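Local coordinates for protein putative ribose 5-phosphate isomerase (Leishmania infantum, PDB 6FXW) that probably interconverts ribose 5-phosphate and ribulose 5-phosphate in the pentose phosphate pathway, as a type B isomerase of the LacAB/RpiB family, at residues 118-121 with 122-125; 18-21 with 22-26; 91-95 with 96-100. One frame throughout, in Å; residues are numbered along the deposited sequence. Where two conformers were deposited one is given.

Contact 1. Residues 118-121 with 122-125; sequences SGME and VIRD
Glu121 and Arg124, three residues apart at the start of helix 120-131, lie side by side and join their charged ends in an i to i+3 salt bridge. From CB the arginine runs back over the turn that precedes it: CB rests 3.5 Å from Glu121 O and also against Met120 O. CG stands anti to the backbone N (chi1 -174°) and the chain stays extended through chi2, which carries CD to within 3.8 Å of Glu121 OE1. A bend at chi3 (-50°) then turns the guanidinium side-on to the carboxylate. NE donates to Glu121 OE1 over 3.1 Å, and NH2 donates to Glu121 OE2 over 3.1 Å, both nearly straight. Each oxygen is met on its syn side and lies almost in the guanidinium plane. With the two planes only 23° apart, the pair of bonds fixes the rotation of both groups.

The helix begins at Gly119, the N-cap residue, whose O accepts from Ile123 N at 2.9 Å. Arg124 N and Asp125 N continue the ladder to Met120 O and Glu121 O. Ahead of the helix, Ser118 CB lies 3.8 Å from Ile123 CG1, while Ile123 CD1 meets Met120 CE at 4.1 Å; Met120 and Ile123 lie side by side, pointing the same way.

Met120, Ile123 and Arg124 all face helix 20-29, touching Glu22 or Met26. Glu121 packs on Arg116 and Val122 on Thr117 of the second subunit, and Ser118 on Tyr94 of the fourth. The start of helix 120-131 thus lies between a neighbouring helix of its own chain and other subunits of the tetramer.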
# COMPACT_ATOMS: atom_id res chain seq x y z
N SER A 118 0.66 8.48 0.51
CA SER A 118 0.58 8.07 -0.92
C SER A 118 1.47 9.01 -1.70
O SER A 118 1.35 10.24 -1.63
CB SER A 118 -0.83 8.20 -1.43
OG SER A 118 -1.68 7.30 -0.74
N GLY A 119 2.35 8.44 -2.56
CA GLY A 119 3.08 9.25 -3.51
C GLY A 119 2.24 9.81 -4.63
O GLY A 119 1.12 9.37 -4.86
N MET A 120 2.79 10.80 -5.31
CA MET A 120 2.02 11.53 -6.31
C MET A 120 1.59 10.76 -7.51
O MET A 120 0.47 10.98 -8.01
CB MET A 120 2.78 12.77 -6.79
CG MET A 120 2.88 13.82 -5.72
SD MET A 120 1.23 14.64 -5.53
CE MET A 120 1.42 15.19 -3.93
N GLU A 121 2.33 9.75 -7.94
CA GLU A 121 1.84 8.97 -9.05
C GLU A 121 0.70 8.04 -8.64
O GLU A 121 -0.19 7.73 -9.42
CB GLU A 121 2.97 8.17 -9.76
CG GLU A 121 3.83 9.11 -10.65
CD GLU A 121 3.05 9.98 -11.63
OE1 GLU A 121 2.11 9.45 -12.24
OE2 GLU A 121 3.30 11.23 -11.69
N VAL A 122 0.74 7.56 -7.39
CA VAL A 122 -0.37 6.79 -6.86
C VAL A 122 -1.60 7.71 -6.69
O VAL A 122 -2.69 7.31 -7.04
CB VAL A 122 0.05 6.10 -5.53
CG1 VAL A 122 -1.15 5.54 -4.76
CG2 VAL A 122 1.03 5.02 -5.85
N ILE A 123 -1.38 8.93 -6.20
CA ILE A 123 -2.49 9.89 -6.11
C ILE A 123 -3.09 10.16 -7.49
O ILE A 123 -4.32 10.19 -7.61
CB ILE A 123 -2.03 11.16 -5.45
CG1 ILE A 123 -1.78 10.91 -3.95
CG2 ILE A 123 -3.00 12.35 -5.62
CD1 ILE A 123 -1.11 12.01 -3.18
N ARG A 124 -2.28 10.25 -8.53
CA ARG A 124 -2.82 10.45 -9.88
C ARG A 124 -3.79 9.33 -10.27
O ARG A 124 -4.94 9.56 -10.72
CB ARG A 124 -1.68 10.58 -10.89
CG ARG A 124 -2.24 10.94 -12.26
CD ARG A 124 -1.20 10.86 -13.37
NE ARG A 124 0.01 11.54 -13.10
CZ ARG A 124 0.22 12.86 -13.29
NH1 ARG A 124 -0.73 13.72 -13.76
NH2 ARG A 124 1.39 13.33 -12.99
N ASP A 125 -3.34 8.07 -10.08
CA ASP A 125 -4.18 6.93 -10.40
C ASP A 125 -5.43 6.89 -9.58
O ASP A 125 -6.52 6.59 -10.07
CB ASP A 125 -3.38 5.63 -10.22
CG ASP A 125 -4.23 4.33 -10.34
OD1 ASP A 125 -4.94 4.17 -11.32
OD2 ASP A 125 -3.92 3.49 -9.47

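Contact 2. Residues 18-21 with 22-26; sequences ATHQ and EIMDM
Gln21 O accepts the backbone N-H of Asp25 at 2.9 Å, and the same two residues are joined a second time through their side chains. They lie in the first turns of helix 20-29, the helical link of the beta-alpha-beta unit formed with strands 6-12 and 33-38. Gln21 CG leaves anti to the backbone N (chi1 -177°), and a bend at chi2 swings the amide forward along the helix. NE2 then donates to Asp25 OD1 over 3.0 Å. The acceptor lies in the amide plane, but the amide nitrogen stands above the carboxylate plane, 38° out of it, and the two flat groups are turned 45° against each other. This i to i+4 bond lies on the exposed side of the helix.

One residue earlier, His20 O receives Met24 N, and Met24 CG packs 3.5 Å from His20 O. In one of two modelled conformers, Met24 SD comes to the edge of the imidazole, 4.2 Å from His20 CD2, a Met-aromatic contact near the ring plane. The ring is held from elsewhere, since ND1 bonds to Tyr17 O and Tyr38 stacks on it.

Towards the protein interior, Ile23 N bonds to Thr19 O, and Ile23 CG1 lies against that oxygen while CD1 reaches Thr19 OG1. Ile23 packs further on Leu10 of strand 6-12 and Ile127 of helix 120-131. At the start of the helix a water bridges two backbone groups, giving a hydrogen to Ala18 O at 3.0 Å and accepting from Glu22 N at 3.1 Å.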
# COMPACT_ATOMS: atom_id res chain seq x y z
N ALA A 18 1.97 22.45 -0.11
CA ALA A 18 3.03 22.42 -1.09
C ALA A 18 2.65 21.80 -2.41
O ALA A 18 3.14 22.25 -3.45
CB ALA A 18 4.24 21.76 -0.49
N THR A 19 1.76 20.82 -2.42
CA THR A 19 1.42 20.02 -3.59
C THR A 19 0.05 20.30 -4.13
O THR A 19 -0.37 19.69 -5.08
CB THR A 19 1.50 18.50 -3.31
OG1 THR A 19 0.79 18.24 -2.12
CG2 THR A 19 2.98 18.03 -3.16
N HIS A 20 -0.70 21.28 -3.56
CA HIS A 20 -2.10 21.34 -3.92
C HIS A 20 -2.27 21.71 -5.41
O HIS A 20 -3.22 21.28 -6.08
CB HIS A 20 -2.96 22.31 -3.01
CG HIS A 20 -2.76 23.79 -3.30
ND1 HIS A 20 -1.79 24.53 -2.69
CD2 HIS A 20 -3.53 24.67 -3.97
CE1 HIS A 20 -1.91 25.80 -3.03
NE2 HIS A 20 -2.97 25.92 -3.81
N GLN A 21 -1.41 22.60 -5.92
CA GLN A 21 -1.59 22.94 -7.33
C GLN A 21 -1.28 21.77 -8.28
O GLN A 21 -1.97 21.57 -9.21
CB GLN A 21 -0.67 24.13 -7.69
CG GLN A 21 -0.89 24.59 -9.15
CD GLN A 21 -2.31 25.07 -9.44
OE1 GLN A 21 -2.81 25.95 -8.73
NE2 GLN A 21 -2.98 24.49 -10.42
N GLU A 22 -0.29 20.98 -7.88
CA GLU A 22 0.01 19.69 -8.61
C GLU A 22 -1.18 18.75 -8.61
O GLU A 22 -1.53 18.15 -9.60
CB GLU A 22 1.28 19.10 -8.04
CG GLU A 22 1.70 17.76 -8.64
CD GLU A 22 3.03 17.20 -8.13
OE1 GLU A 22 3.67 17.69 -7.16
OE2 GLU A 22 3.41 16.16 -8.74
N ILE A 23 -1.85 18.66 -7.47
CA ILE A 23 -3.07 17.83 -7.40
C ILE A 23 -4.20 18.39 -8.27
O ILE A 23 -4.89 17.67 -8.98
CB ILE A 23 -3.50 17.64 -5.90
CG1 ILE A 23 -2.36 16.94 -5.16
CG2 ILE A 23 -4.83 16.96 -5.85
CD1 ILE A 23 -2.51 16.88 -3.64
N MET A 24 -4.40 19.71 -8.23
CA MET A 24 -5.44 20.35 -9.06
C MET A 24 -5.14 20.09 -10.52
O MET A 24 -6.02 19.76 -11.27
CB MET A 24 -5.49 21.85 -8.87
CG MET A 24 -6.17 22.22 -7.61
SD MET A 24 -5.98 23.98 -7.33
CE MET A 24 -6.94 24.77 -8.62
N ASP A 25 -3.85 20.17 -10.85
CA ASP A 25 -3.44 19.87 -12.24
C ASP A 25 -3.80 18.47 -12.66
O ASP A 25 -4.27 18.21 -13.79
CB ASP A 25 -1.94 20.08 -12.45
CG ASP A 25 -1.52 21.52 -12.39
OD1 ASP A 25 -2.36 22.40 -12.46
OD2 ASP A 25 -0.35 21.77 -12.09
N MET A 26 -3.60 17.49 -11.78
CA MET A 26 -4.07 16.10 -12.06
C MET A 26 -5.54 15.94 -12.30
O MET A 26 -5.99 15.14 -13.14
CB MET A 26 -3.67 15.14 -10.93
CG MET A 26 -2.23 15.06 -10.69
SD MET A 26 -1.92 14.01 -9.21
CE MET A 26 -0.33 13.88 -9.67
O HOH W 1 2.06 22.07 -6.27

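Contact 3. Residues 91-95 with 96-100; sequences ALCYD and HVTAQ
Asp95 and Thr98 each carry their first side-chain branch between the backbone N and carbonyl carbon (chi1 82° for Asp95 CG, 50° for Thr98 OG1), and these torsions bring carboxylate and hydroxyl together at the N-cap of helix 96-104. The cap opens the helix of the beta-alpha-beta unit of strand 90-92, helix 96-104 and strand 110-114. Asp95 OD1 is gripped twice by Thr98: OG1 donates at 2.7 Å to its anti lone pair, and the backbone N donates at 2.9 Å from the syn side, 30° out of the carboxylate plane. Thr98 OG1 in turn accepts Tyr94 N at 3.1 Å, linking the incoming loop to the cap. Ala99 N bonds to Asp95 O, the first backbone rung.

Thr98 OG1 and Asp95 OD1 lie above one face of the Tyr94 ring, towards its rim, while Thr98 CG2 comes 3.6 Å from Tyr94 CE1. The Tyr94 ring stacks on Tyr94 of the fourth subunit. His96, whose ND1 is hydrogen-bonded to Asp125 OD1 of the same chain, stacks on His96 of the third. Cys93 CB lies 3.5 Å from Thr98 OG1, and Cys93 SG packs 3.7 Å from Ala99 CA.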
# COMPACT_ATOMS: atom_id res chain seq x y z
N ALA A 91 -14.71 8.30 1.28
CA ALA A 91 -13.90 7.08 1.21
C ALA A 91 -12.42 7.35 1.24
O ALA A 91 -11.87 8.02 0.32
CB ALA A 91 -14.19 6.34 -0.08
N LEU A 92 -11.74 6.82 2.21
CA LEU A 92 -10.28 6.85 2.21
C LEU A 92 -9.74 5.82 1.20
O LEU A 92 -10.03 4.63 1.33
CB LEU A 92 -9.74 6.63 3.62
CG LEU A 92 -8.24 6.86 3.80
CD1 LEU A 92 -7.83 6.92 5.25
CD2 LEU A 92 -7.53 5.56 3.24
N CYS A 93 -9.00 6.27 0.22
CA CYS A 93 -8.43 5.42 -0.80
C CYS A 93 -6.94 5.64 -0.90
O CYS A 93 -6.42 6.75 -0.67
CB CYS A 93 -9.03 5.65 -2.17
SG CYS A 93 -10.83 5.49 -2.21
N TYR A 94 -6.21 4.55 -1.17
CA TYR A 94 -4.77 4.60 -1.24
C TYR A 94 -4.21 3.81 -2.42
O TYR A 94 -2.99 3.68 -2.52
CB TYR A 94 -4.20 3.99 0.06
CG TYR A 94 -4.61 2.59 0.33
CD1 TYR A 94 -5.78 2.34 1.01
CD2 TYR A 94 -3.87 1.54 -0.09
CE1 TYR A 94 -6.15 1.02 1.29
CE2 TYR A 94 -4.32 0.21 0.11
CZ TYR A 94 -5.48 0.03 0.81
OH TYR A 94 -5.87 -1.31 1.07
N ASP A 95 -5.06 3.29 -3.26
CA ASP A 95 -4.65 2.61 -4.44
C ASP A 95 -5.77 2.55 -5.45
O ASP A 95 -6.88 3.06 -5.24
CB ASP A 95 -4.09 1.21 -4.08
CG ASP A 95 -5.18 0.25 -3.90
OD1 ASP A 95 -6.31 0.52 -3.47
OD2 ASP A 95 -4.92 -0.91 -4.31
N HIS A 96 -5.53 1.88 -6.57
CA HIS A 96 -6.51 1.77 -7.65
C HIS A 96 -7.73 1.00 -7.21
O HIS A 96 -8.91 1.36 -7.56
CB HIS A 96 -5.83 1.09 -8.85
CG HIS A 96 -6.65 1.08 -10.08
ND1 HIS A 96 -6.50 2.03 -11.07
CD2 HIS A 96 -7.62 0.23 -10.51
CE1 HIS A 96 -7.28 1.70 -12.10
NE2 HIS A 96 -8.02 0.64 -11.76
N VAL A 97 -7.55 -0.11 -6.50
CA VAL A 97 -8.68 -0.93 -6.20
C VAL A 97 -9.61 -0.26 -5.19
O VAL A 97 -10.85 -0.31 -5.35
CB VAL A 97 -8.19 -2.28 -5.63
CG1 VAL A 97 -9.32 -3.02 -4.94
CG2 VAL A 97 -7.58 -3.07 -6.78
N THR A 98 -9.08 0.40 -4.17
CA THR A 98 -9.91 1.13 -3.25
C THR A 98 -10.63 2.30 -3.93
O THR A 98 -11.82 2.51 -3.72
CB THR A 98 -9.17 1.62 -2.00
OG1 THR A 98 -7.96 2.32 -2.36
CG2 THR A 98 -8.80 0.44 -1.13
N ALA A 99 -9.90 2.97 -4.82
CA ALA A 99 -10.60 4.03 -5.60
C ALA A 99 -11.73 3.52 -6.40
O ALA A 99 -12.85 4.08 -6.40
CB ALA A 99 -9.61 4.74 -6.50
N GLN A 100 -11.52 2.39 -7.11
CA GLN A 100 -12.58 1.80 -7.94
C GLN A 100 -13.76 1.33 -7.13
O GLN A 100 -14.91 1.66 -7.43
CB GLN A 100 -11.98 0.63 -8.72
CG GLN A 100 -12.99 -0.06 -9.60
CD GLN A 100 -12.34 -1.28 -10.31
OE1 GLN A 100 -11.20 -1.23 -10.65
NE2 GLN A 100 -13.10 -2.33 -10.53

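How the contacts relate
From the N terminus, contact 2 comes first, after strand 6-12 at the start of helix 20-29; contact 3 follows as the chain leaves strand 90-92 for helix 96-104, and contact 1 starts helix 120-131 after strand 110-114. Each closes a local turn, and the three run in series without nesting or crossing. Contact 1 touches both others: Met120 CE packs 3.3 Å from Thr19 CG2 of contact 2, while Asp125 OD1 lies 2.7 Å from His96 ND1 of contact 3. Contacts 2 and 3, about 11 Å apart at their nearest atoms, do not touch; helix 120-131, which touches both, connects them. Contacts 1 and 3 also meet the third subunit.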